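Local coordinates for hypothetical protein (Staphylococcus aureus subsp. aureus, PDB 1QYI), which is of unknown function but, as a member of the haloacid dehalogenase-like superfamily, may be a hydrolase acting on phosphorylated compounds, at residues Glu179-Gln182 / Glu183-Gly187; Tyr191-Val194 / Glu195-Ile198; Glu15-Cys18 / Phe19-Ser22. All coordinates share one frame; numbering follows the deposited sequence.

Contact 1: residues Glu179-Gln182 / Glu183-Gly187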
loop_
_atom_site.group_PDB
_atom_site.type_symbol
_atom_site.label_atom_id
_atom_site.label_comp_id
_atom_site.label_asym_id
_atom_site.label_seq_id
_atom_site.Cartn_x
_atom_site.Cartn_y
_atom_site.Cartn_z
ATOM N N GLU A 179 3.889 12.187 -5.180
ATOM C CA GLU A 179 4.902 11.975 -6.222
ATOM C C GLU A 179 6.228 11.588 -5.585
ATOM O O GLU A 179 6.979 10.772 -6.128
ATOM C CB GLU A 179 5.092 13.230 -7.092
ATOM C CG GLU A 179 3.839 13.633 -7.839
ATOM C CD GLU A 179 4.064 14.730 -8.861
ATOM O OE1 GLU A 179 4.975 15.567 -8.689
ATOM O OE2 GLU A 179 3.303 14.776 -9.842
ATOM N N VAL A 180 6.498 12.166 -4.419
ATOM C CA VAL A 180 7.734 11.892 -3.702
ATOM C C VAL A 180 7.752 10.443 -3.257
ATOM O O VAL A 180 8.793 9.788 -3.283
ATOM C CB VAL A 180 7.880 12.780 -2.449
ATOM C CG1 VAL A 180 9.216 12.513 -1.785
ATOM C CG2 VAL A 180 7.750 14.248 -2.825
ATOM N N TYR A 181 6.595 9.945 -2.844
ATOM C CA TYR A 181 6.501 8.562 -2.387
ATOM C C TYR A 181 6.700 7.573 -3.544
ATOM O O TYR A 181 7.423 6.568 -3.424
ATOM C CB TYR A 181 5.143 8.334 -1.719
ATOM C CG TYR A 181 4.848 6.893 -1.382
ATOM C CD1 TYR A 181 4.419 6.000 -2.370
ATOM C CD2 TYR A 181 4.969 6.419 -0.071
ATOM C CE1 TYR A 181 4.113 4.686 -2.067
ATOM C CE2 TYR A 181 4.665 5.105 0.241
ATOM C CZ TYR A 181 4.237 4.246 -0.763
ATOM O OH TYR A 181 3.931 2.941 -0.469
ATOM N N GLN A 182 6.059 7.881 -4.669
ATOM C CA GLN A 182 6.132 7.031 -5.846
ATOM C C GLN A 182 7.557 6.910 -6.379
ATOM O O GLN A 182 7.975 5.830 -6.808
ATOM C CB GLN A 182 5.171 7.549 -6.929
ATOM C CG GLN A 182 3.697 7.363 -6.565
ATOM C CD GLN A 182 3.280 5.898 -6.505
ATOM O OE1 GLN A 182 2.982 5.293 -7.533
ATOM N NE2 GLN A 182 3.278 5.317 -5.303
ATOM N N GLU A 183 8.314 8.003 -6.349
ATOM C CA GLU A 183 9.686 7.938 -6.833
ATOM C C GLU A 183 10.499 7.110 -5.845
ATOM O O GLU A 183 11.343 6.302 -6.232
ATOM C CB GLU A 183 10.291 9.332 -6.988
ATOM C CG GLU A 183 11.028 9.461 -8.297
ATOM C CD GLU A 183 11.768 10.772 -8.456
ATOM O OE1 GLU A 183 11.125 11.839 -8.362
ATOM O OE2 GLU A 183 12.995 10.727 -8.686
ATOM N N TRP A 184 10.229 7.321 -4.564
ATOM C CA TRP A 184 10.890 6.575 -3.507
ATOM C C TRP A 184 10.660 5.080 -3.745
ATOM O O TRP A 184 11.595 4.284 -3.733
ATOM C CB TRP A 184 10.292 6.972 -2.158
ATOM C CG TRP A 184 11.105 7.973 -1.363
ATOM C CD1 TRP A 184 10.631 9.024 -0.633
ATOM C CD2 TRP A 184 12.521 7.931 -1.144
ATOM N NE1 TRP A 184 11.671 9.633 0.040
ATOM C CE2 TRP A 184 12.833 8.978 -0.247
ATOM C CE3 TRP A 184 13.550 7.096 -1.599
ATOM C CZ2 TRP A 184 14.131 9.225 0.186
ATOM C CZ3 TRP A 184 14.841 7.340 -1.169
ATOM C CH2 TRP A 184 15.118 8.398 -0.272
ATOM N N TYR A 185 9.405 4.716 -3.988
ATOM C CA TYR A 185 9.037 3.327 -4.202
ATOM C C TYR A 185 9.423 2.737 -5.557
ATOM O O TYR A 185 10.225 1.803 -5.619
ATOM C CB TYR A 185 7.535 3.157 -3.974
ATOM C CG TYR A 185 7.092 1.744 -3.638
ATOM C CD1 TYR A 185 6.981 0.764 -4.625
ATOM C CD2 TYR A 185 6.770 1.395 -2.327
ATOM C CE1 TYR A 185 6.551 -0.530 -4.309
ATOM C CE2 TYR A 185 6.345 0.117 -2.001
ATOM C CZ TYR A 185 6.233 -0.838 -2.992
ATOM O OH TYR A 185 5.778 -2.089 -2.662
ATOM N N LEU A 186 8.854 3.260 -6.639
ATOM C CA LEU A 186 9.153 2.732 -7.973
ATOM C C LEU A 186 10.567 3.049 -8.435
ATOM O O LEU A 186 11.139 2.321 -9.249
ATOM C CB LEU A 186 8.167 3.289 -8.999
ATOM C CG LEU A 186 6.681 3.205 -8.643
ATOM C CD1 LEU A 186 5.891 4.061 -9.618
ATOM C CD2 LEU A 186 6.200 1.754 -8.664
ATOM N N GLY A 187 11.134 4.127 -7.909
ATOM C CA GLY A 187 12.461 4.525 -8.337
ATOM C C GLY A 187 12.292 5.494 -9.497
ATOM O O GLY A 187 11.251 5.503 -10.142
#

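Contact 2: residues Tyr191-Val194 / Glu195-Ile198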
loop_
_atom_site.group_PDB
_atom_site.type_symbol
_atom_site.label_atom_id
_atom_site.label_comp_id
_atom_site.label_asym_id
_atom_site.label_seq_id
_atom_site.Cartn_x
_atom_site.Cartn_y
_atom_site.Cartn_z
ATOM N N TYR A 191 9.313 5.398 -12.179
ATOM C CA TYR A 191 8.453 6.524 -11.856
ATOM C C TYR A 191 8.001 7.196 -13.147
ATOM O O TYR A 191 6.806 7.343 -13.376
ATOM C CB TYR A 191 9.195 7.549 -11.006
ATOM C CG TYR A 191 8.396 8.805 -10.737
ATOM C CD1 TYR A 191 7.387 8.822 -9.766
ATOM C CD2 TYR A 191 8.663 9.978 -11.429
ATOM C CE1 TYR A 191 6.667 9.986 -9.487
ATOM C CE2 TYR A 191 7.958 11.141 -11.168
ATOM C CZ TYR A 191 6.963 11.149 -10.191
ATOM O OH TYR A 191 6.308 12.326 -9.895
ATOM N N GLU A 192 8.965 7.591 -13.981
ATOM C CA GLU A 192 8.679 8.267 -15.245
ATOM C C GLU A 192 7.772 7.425 -16.143
ATOM O O GLU A 192 6.811 7.936 -16.719
ATOM C CB GLU A 192 9.991 8.624 -15.993
ATOM C CG GLU A 192 11.061 9.314 -15.112
ATOM C CD GLU A 192 12.107 10.126 -15.884
ATOM O OE1 GLU A 192 12.842 9.572 -16.738
ATOM O OE2 GLU A 192 12.213 11.341 -15.613
ATOM N N ASP A 193 8.049 6.130 -16.244
ATOM C CA ASP A 193 7.235 5.270 -17.096
ATOM C C ASP A 193 5.827 4.974 -16.570
ATOM O O ASP A 193 4.893 4.834 -17.354
ATOM C CB ASP A 193 7.947 3.949 -17.365
ATOM C CG ASP A 193 7.364 3.224 -18.558
ATOM O OD1 ASP A 193 7.284 3.854 -19.645
ATOM O OD2 ASP A 193 6.987 2.035 -18.416
ATOM N N VAL A 194 5.678 4.880 -15.252
ATOM C CA VAL A 194 4.386 4.599 -14.659
ATOM C C VAL A 194 3.578 5.864 -14.402
ATOM O O VAL A 194 2.406 5.942 -14.745
ATOM C CB VAL A 194 4.552 3.840 -13.326
ATOM C CG1 VAL A 194 3.192 3.582 -12.693
ATOM C CG2 VAL A 194 5.279 2.524 -13.557
ATOM N N GLU A 195 4.211 6.851 -13.788
ATOM C CA GLU A 195 3.545 8.106 -13.480
ATOM C C GLU A 195 3.498 9.078 -14.670
ATOM O O GLU A 195 2.689 10.009 -14.689
ATOM C CB GLU A 195 4.240 8.770 -12.296
ATOM C CG GLU A 195 4.161 7.973 -11.006
ATOM C CD GLU A 195 2.742 7.616 -10.640
ATOM O OE1 GLU A 195 1.829 8.363 -11.030
ATOM O OE2 GLU A 195 2.532 6.588 -9.966
ATOM N N LYS A 196 4.355 8.853 -15.664
ATOM C CA LYS A 196 4.395 9.706 -16.850
ATOM C C LYS A 196 4.805 11.119 -16.474
ATOM O O LYS A 196 4.278 12.093 -17.011
ATOM C CB LYS A 196 3.030 9.719 -17.553
ATOM C CG LYS A 196 2.855 8.607 -18.583
ATOM C CD LYS A 196 3.050 7.225 -17.975
ATOM C CE LYS A 196 3.042 6.134 -19.052
ATOM N NZ LYS A 196 4.240 6.148 -19.937
ATOM N N LYS A 197 5.749 11.206 -15.541
ATOM C CA LYS A 197 6.288 12.464 -15.050
ATOM C C LYS A 197 7.792 12.318 -14.983
ATOM O O LYS A 197 8.302 11.202 -14.881
ATOM C CB LYS A 197 5.757 12.777 -13.646
ATOM C CG LYS A 197 4.260 12.931 -13.573
ATOM C CD LYS A 197 3.798 13.089 -12.148
ATOM C CE LYS A 197 2.291 13.218 -12.108
ATOM N NZ LYS A 197 1.756 13.304 -10.729
ATOM N N ILE A 198 8.485 13.456 -15.049
ATOM C CA ILE A 198 9.942 13.519 -14.994
ATOM C C ILE A 198 10.372 13.347 -13.544
ATOM O O ILE A 198 9.766 13.919 -12.630
ATOM C CB ILE A 198 10.467 14.883 -15.564
ATOM C CG1 ILE A 198 10.228 14.945 -17.077
ATOM C CG2 ILE A 198 11.959 15.032 -15.346
ATOM C CD1 ILE A 198 8.772 15.043 -17.462
#

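Contact 3: residues Glu15-Cys18 / Phe19-Ser22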
loop_
_atom_site.group_PDB
_atom_site.type_symbol
_atom_site.label_atom_id
_atom_site.label_comp_id
_atom_site.label_asym_id
_atom_site.label_seq_id
_atom_site.Cartn_x
_atom_site.Cartn_y
_atom_site.Cartn_z
ATOM N N GLU A 15 3.696 -5.709 3.490
ATOM C CA GLU A 15 3.460 -4.312 3.126
ATOM C C GLU A 15 4.338 -3.327 3.884
ATOM O O GLU A 15 4.242 -2.120 3.668
ATOM C CB GLU A 15 1.997 -3.950 3.377
ATOM C CG GLU A 15 1.002 -4.625 2.455
ATOM C CD GLU A 15 -0.434 -4.318 2.846
ATOM O OE1 GLU A 15 -0.815 -4.638 3.994
ATOM O OE2 GLU A 15 -1.181 -3.764 2.009
ATOM N N GLU A 16 5.186 -3.849 4.769
ATOM C CA GLU A 16 6.078 -3.034 5.597
ATOM C C GLU A 16 6.809 -1.916 4.864
ATOM O O GLU A 16 6.828 -0.770 5.322
ATOM C CB GLU A 16 7.116 -3.931 6.283
ATOM C CG GLU A 16 6.542 -4.822 7.378
ATOM C CD GLU A 16 5.909 -4.018 8.502
ATOM O OE1 GLU A 16 6.595 -3.153 9.093
ATOM O OE2 GLU A 16 4.725 -4.259 8.803
ATOM N N ARG A 17 7.425 -2.256 3.733
ATOM C CA ARG A 17 8.175 -1.291 2.944
ATOM C C ARG A 17 7.310 -0.077 2.608
ATOM O O ARG A 17 7.818 1.036 2.504
ATOM C CB ARG A 17 8.677 -1.944 1.655
ATOM C CG ARG A 17 10.059 -1.488 1.215
ATOM C CD ARG A 17 11.171 -2.318 1.856
ATOM N NE ARG A 17 11.862 -1.615 2.936
ATOM C CZ ARG A 17 13.125 -1.853 3.300
ATOM N NH1 ARG A 17 13.844 -2.773 2.676
ATOM N NH2 ARG A 17 13.679 -1.167 4.289
ATOM N N CYS A 18 6.006 -0.295 2.431
ATOM C CA CYS A 18 5.107 0.808 2.125
ATOM C C CYS A 18 5.169 1.805 3.273
ATOM O O CYS A 18 5.363 3.006 3.054
ATOM C CB CYS A 18 3.666 0.314 1.940
ATOM S SG CYS A 18 3.339 -0.511 0.346
ATOM N N PHE A 19 5.020 1.305 4.496
ATOM C CA PHE A 19 5.067 2.157 5.682
ATOM C C PHE A 19 6.450 2.820 5.794
ATOM O O PHE A 19 6.572 3.950 6.283
ATOM C CB PHE A 19 4.755 1.326 6.932
ATOM C CG PHE A 19 3.531 0.452 6.790
ATOM C CD1 PHE A 19 2.340 0.967 6.278
ATOM C CD2 PHE A 19 3.569 -0.886 7.173
ATOM C CE1 PHE A 19 1.210 0.166 6.149
ATOM C CE2 PHE A 19 2.443 -1.695 7.048
ATOM C CZ PHE A 19 1.258 -1.169 6.534
ATOM N N ASP A 20 7.482 2.110 5.338
ATOM C CA ASP A 20 8.846 2.626 5.336
ATOM C C ASP A 20 8.884 3.822 4.387
ATOM O O ASP A 20 9.186 4.942 4.791
ATOM C CB ASP A 20 9.829 1.574 4.807
ATOM C CG ASP A 20 10.332 0.636 5.875
ATOM O OD1 ASP A 20 9.759 0.583 6.995
ATOM O OD2 ASP A 20 11.317 -0.070 5.570
ATOM N N VAL A 21 8.579 3.578 3.116
ATOM C CA VAL A 21 8.605 4.656 2.140
ATOM C C VAL A 21 7.714 5.790 2.640
ATOM O O VAL A 21 8.090 6.958 2.555
ATOM C CB VAL A 21 8.147 4.193 0.749
ATOM C CG1 VAL A 21 8.156 5.367 -0.214
ATOM C CG2 VAL A 21 9.085 3.099 0.248
ATOM N N SER A 22 6.548 5.454 3.183
ATOM C CA SER A 22 5.664 6.482 3.701
ATOM C C SER A 22 6.425 7.357 4.715
ATOM O O SER A 22 6.335 8.596 4.672
ATOM C CB SER A 22 4.434 5.848 4.348
ATOM O OG SER A 22 3.621 6.840 4.976
#

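Contact 1: residues Glu179-Gln182 / Glu183-Gly187
Val180 and Trp184 stand side by side one helical turn apart in helix 172-195, and the tryptophan shows how a large side chain uses the turn beneath it. Its CB rests 3.2 Å from Tyr181 O. CG and CD1 then pass close to the carbonyl oxygen of Val180, with CD1 3.3 Å from Val180 O. The same CD1 meets the methyl Val180 CG1 at 3.9 Å, the apolar contact of the pair. With chi1 of Val180 at -177°, CG1 lies opposite the backbone N and on the side of the following turn. Beyond this point the indole leaves the turn, and Lys204 makes a cation-pi contact with it.

The next pair is aromatic. Tyr181 and Tyr185 point the same way with ring planes only 20° apart, but the centroids are 6.0 Å apart, so they are slid past each other and barely overlap. The touch is made by the hydroxyl end of one ring, with Tyr181 OH 3.7 Å from Tyr185 CD2. Leu186 likewise lies alongside Gln182.

Four consecutive backbone bonds link the two halves. The shortest, Leu186 N to Gln182 O, is 2.7 Å, while Gly187 N reaches Glu183 O only weakly. At Gly187 phi turns positive (91°), where a CB would press on the carbonyl O of Leu186; glycine suits the place.

Glu179 and Glu183 send their carboxylates away from the contact. Glu179 pairs with Lys197 and Arg200, while Glu183 accepts hydrogen bonds from the backbone of Arg200 and Thr201 and from Ser188. The buried acids are therefore matched by cations or N-H and O-H donors, which should offset the cost of burying their charge, while Tyr181 and Trp184 give Val21 of helix 16-31 an aromatic surface to pack on.

Contact 2: residues Tyr191-Val194 / Glu195-Ile198
Tyr191 O accepts the N-H of Glu195 at 2.7 Å, a sound helical bond of the last turn of helix 172-195. The following bond, Lys196 N to Glu192 O, is weak, bent to 123° at the hydrogen. Lys196 is where the helix is left: its phi is positive (64°), and the chain turns back beside the turn it has just completed.

Tyr191 is enclosed by the last helical residue and the chain that follows. Glu195 CB lies over one ring face, 4.1 Å from the centroid in a CH-pi contact, and the Glu195 side chain bends at chi2, its CG touching the same side of the ring. Near the ring plane, Ile198 O sits at the edge, 3.6 Å from Tyr191 CE2. The extended Lys197 passes the phenol end, with its CD 3.5 Å from Tyr191 OH, and carries its ammonium on to its partner Glu179. A long aliphatic arm with a charged tip suits both tasks.

The returning backbone is also met by Glu192, whose CA-H points at Lys197 O (3.0 Å between CA and O). With CG anti to the carbonyl carbon (chi1 -48°), Glu192 reaches along Ile198, and its OE2 accepts the N-H of Ala199. On the exposed side, Asp193 and Lys196 form a long, weak ion pair.

The arrangement is a helix C-terminus ended by a residue of left-handed conformation, with the outgoing chain folded against the final turn.

Contact 3: residues Glu15-Cys18 / Phe19-Ser22
Arg17 and Asp20 form the ionic part of this contact. The arginine approaches side-on, and both NE (3.1 Å) and NH2 (2.9 Å) of Arg17 donate to the one oxygen Asp20 OD2. The guanidinium and carboxylate planes are turned 63° apart, so this is not a flat, two-oxygen pairing. NE comes from the anti side and well out of the carboxylate plane, NH2 nearly in line with the C-O bond. The other oxygen, Asp20 OD1, is left for Arg56, which also pairs with Glu16, while Arg17 NH1 donates to Gln210 O. The buried charges of Arg17 and Asp20 are thus each shared between partners.

Phe19 supplies the aromatic contacts. Its ring folds back over the start of the helix because CG is anti to the carbonyl carbon (chi1 -48°). Glu15 O stands over one face, 3.7 Å above the plane and toward the rim. Glu16 OE2 comes instead to the edge, in the ring plane, 3.9 Å from Phe19 CE2, where the ring hydrogens carry slight positive charge.

Backbone bonds complete the account. Asp20 N donates to Glu16 O, Ser22 N to Cys18 O, and Val21 N to Arg17 O, the last nearly straight (174°) at 2.7 Å.

These are the first two turns of helix 16-31, which lies in the helical region inserted between strands 3-6 and 233-237 of the parallel sheet, consistent with the C1 cap position of haloacid dehalogenase-like proteins.

From the N terminus the chain meets contact 3 first, at the start of helix 16-31, then contact 1 within helix 172-195, then contact 2 where that helix ends. Each lies within one continuous stretch and closes no long loop, so none nests in or crosses another. Contacts 3 and 1 are distant in sequence but touch in space: Tyr181 lies against Cys18 and Ser22, joining the first and a late helix of the helical region. Contacts 1 and 2 share helix 172-195, and the Tyr191 ring packs back against Glu179 and Glu183. Contacts 2 and 3 do not touch, their nearest atoms being about 10 Å apart; contact 1 lies against both.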